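SusD/RagB family nutrient-binding outer membrane lipoprotein (Bacteroides vulgatus, PDB 4F7A) probably binds glycans, perhaps mucin O-glycans, at the bacterial surface as a SusD-like outer membrane lipoprotein that captures nutrients. Local coordinates at residues N51-H54 with D55-G59. Sequence-based numbering, arbitrary orientation.
Sequences NLNH and DMFSG
N51 and D55 meet where the chain leaves one helix and enters the next, through one hydrogen bond from ND2 of N51 to OD2 of D55, 2.9 Å long and nearly straight at 167°. The carboxylate oxygen lies in the plane of the amide and accepts on its anti lone pair, while the two flat groups stand almost perpendicular, 79° apart. N51 reaches it because its CG is anti to the backbone N (chi1 -163°) and beside its own carbonyl carbon, where the amide crosses the aspartate side chain at about a right angle. The other carboxylate oxygen, OD1, accepts from NE2 of Q50 and weakly from the backbone N of G435, so three N-H donors, one of them weak, satisfy this buried carboxylate. Replacing D55 by alanine removes both carboxylate oxygens, which would probably leave ND2 of N51 and NE2 of Q50 without these acceptors in a buried place. The short helix 54-57 follows helix 44-51 after a two-residue break in the largely helical, TPR-like SusD fold. N53 sits at its N-cap position without a capping bond from its side chain; its ND2 donates to O of W81. The carbonyl O of N53 starts the helical pattern, accepting from N of F57 at 2.9 Å and, weakly, from N of M56. The F57 ring lies against the same peptide, CD2 3.2 Å from O of N53. One residue on, N of S58 donates to O of H54 at 2.8 Å, whereas the imidazole of H54 points away from 55-59, NE2 hydrogen-bonding OG1 of T131 and the ring meeting W439 edge-to-face. Serine suits its place because a small hydroxyl is used twice: OG donates to O of D55 at 2.9 Å from above the carbonyl plane and is also hydrogen-bonded with N of Y60. At the positive phi of G59 a CB would be pressed against O of S58, so glycine fits, and its N still bonds O of M56.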
ATOM      1  N   ASN A  51      -3.163  -6.703   8.143  1.00 14.14           N
ATOM      2  CA  ASN A  51      -4.615  -6.540   8.237  1.00 14.17           C
ATOM      3  C   ASN A  51      -5.063  -5.790   9.481  1.00 14.70           C
ATOM      4  O   ASN A  51      -5.975  -4.949   9.410  1.00 15.26           O
ATOM      5  CB  ASN A  51      -5.359  -7.873   8.138  1.00 17.08           C
ATOM      6  CG  ASN A  51      -6.825  -7.692   7.815  1.00 16.03           C
ATOM      7  OD1 ASN A  51      -7.681  -8.182   8.547  1.00 16.15           O
ATOM      8  ND2 ASN A  51      -7.135  -6.969   6.699  1.00 14.80           N
ATOM      9  N   LEU A  52      -4.412  -6.060  10.609  1.00 15.77           N
ATOM     10  CA  LEU A  52      -4.747  -5.358  11.849  1.00 13.40           C
ATOM     11  C   LEU A  52      -3.995  -4.030  12.055  1.00 15.99           C
ATOM     12  O   LEU A  52      -4.145  -3.379  13.100  1.00 14.70           O
ATOM     13  CB  LEU A  52      -4.551  -6.262  13.045  1.00 14.61           C
ATOM     14  CG  LEU A  52      -5.531  -7.414  13.206  1.00 13.91           C
ATOM     15  CD1 LEU A  52      -4.982  -8.400  14.231  1.00 14.53           C
ATOM     16  CD2 LEU A  52      -6.941  -6.932  13.617  1.00 14.53           C
ATOM     17  N   ASN A  53      -3.190  -3.635  11.074  1.00 15.74           N
ATOM     18  CA  ASN A  53      -2.528  -2.340  11.074  1.00 14.44           C
ATOM     19  C   ASN A  53      -2.972  -1.513   9.849  1.00 13.18           C
ATOM     20  O   ASN A  53      -4.022  -0.879   9.852  1.00 14.09           O
ATOM     21  CB  ASN A  53      -1.008  -2.557  11.096  1.00 14.66           C
ATOM     22  CG  ASN A  53      -0.552  -3.257  12.332  1.00 16.62           C
ATOM     23  OD1 ASN A  53      -0.519  -2.662  13.414  1.00 16.76           O
ATOM     24  ND2 ASN A  53      -0.182  -4.509  12.192  1.00 18.11           N
ATOM     25  N   HIS A  54      -2.205  -1.590   8.780  1.00 13.06           N
ATOM     26  CA  HIS A  54      -2.404  -0.735   7.614  1.00 12.27           C
ATOM     27  C   HIS A  54      -3.804  -0.818   7.028  1.00 13.76           C
ATOM     28  O   HIS A  54      -4.337   0.181   6.594  1.00 12.41           O
ATOM     29  CB  HIS A  54      -1.404  -1.106   6.519  1.00 13.70           C
ATOM     30  CG  HIS A  54      -0.004  -1.256   7.017  1.00 12.38           C
ATOM     31  ND1 HIS A  54       0.364  -2.243   7.909  1.00 12.24           N
ATOM     32  CD2 HIS A  54       1.132  -0.589   6.701  1.00 12.12           C
ATOM     33  CE1 HIS A  54       1.662  -2.151   8.148  1.00 14.57           C
ATOM     34  NE2 HIS A  54       2.150  -1.152   7.432  1.00 13.31           N
ATOM     35  N   ASP A  55      -4.361  -2.017   6.956  1.00 12.97           N
ATOM     36  CA  ASP A  55      -5.656  -2.214   6.298  1.00 12.78           C
ATOM     37  C   ASP A  55      -6.773  -1.530   7.079  1.00 12.34           C
ATOM     38  O   ASP A  55      -7.780  -1.126   6.495  1.00 12.35           O
ATOM     39  CB  ASP A  55      -5.969  -3.706   6.150  1.00 12.65           C
ATOM     40  CG  ASP A  55      -5.196  -4.376   5.004  1.00 14.96           C
ATOM     41  OD1 ASP A  55      -4.470  -3.679   4.251  1.00 15.87           O
ATOM     42  OD2 ASP A  55      -5.328  -5.612   4.862  1.00 15.27           O
HETATM   43  N   MSE A  56      -6.601  -1.436   8.396  1.00 11.07           N
HETATM   44  CA  MSE A  56      -7.545  -0.716   9.221  1.00 12.14           C
HETATM   45  C   MSE A  56      -7.256   0.786   9.182  1.00 11.78           C
HETATM   46  O   MSE A  56      -8.180   1.603   8.995  1.00 10.29           O
HETATM   47  CB  MSE A  56      -7.509  -1.225  10.664  1.00 11.61           C
HETATM   48  CG  MSE A  56      -8.426  -0.402  11.557  1.00 13.81           C
HETATM   49 SE   MSE A  56      -8.618  -1.094  13.341  0.75 13.52          SE
HETATM   50  CE  MSE A  56      -6.827  -1.239  13.785  1.00 11.86           C
ATOM     51  N   PHE A  57      -5.983   1.170   9.343  1.00 10.83           N
ATOM     52  CA  PHE A  57      -5.645   2.581   9.394  1.00 12.09           C
ATOM     53  C   PHE A  57      -5.907   3.284   8.075  1.00 12.70           C
ATOM     54  O   PHE A  57      -6.261   4.469   8.059  1.00 11.87           O
ATOM     55  CB  PHE A  57      -4.216   2.810   9.887  1.00 11.70           C
ATOM     56  CG  PHE A  57      -3.966   2.297  11.302  1.00 14.79           C
ATOM     57  CD1 PHE A  57      -4.857   2.565  12.328  1.00 13.40           C
ATOM     58  CD2 PHE A  57      -2.843   1.546  11.588  1.00 17.14           C
ATOM     59  CE1 PHE A  57      -4.619   2.091  13.599  1.00 15.66           C
ATOM     60  CE2 PHE A  57      -2.592   1.082  12.874  1.00 13.50           C
ATOM     61  CZ  PHE A  57      -3.478   1.352  13.869  1.00 14.23           C
ATOM     62  N   SER A  58      -5.822   2.534   6.979  1.00 11.89           N
ATOM     63  CA  SER A  58      -6.228   3.049   5.675  1.00 11.33           C
ATOM     64  C   SER A  58      -7.715   3.453   5.543  1.00 11.99           C
ATOM     65  O   SER A  58      -8.085   4.201   4.609  1.00 12.47           O
ATOM     66  CB  SER A  58      -5.933   1.999   4.601  1.00 11.12           C
ATOM     67  OG  SER A  58      -6.856   0.921   4.652  1.00 12.34           O
ATOM     68  N   GLY A  59      -8.546   2.924   6.430  1.00 13.50           N
ATOM     69  CA  GLY A  59      -9.988   3.083   6.376  1.00 12.78           C
ATOM     70  C   GLY A  59     -10.734   2.013   5.601  1.00 12.19           C
ATOM     71  O   GLY A  59     -11.969   2.027   5.588  1.00 12.49           O
TER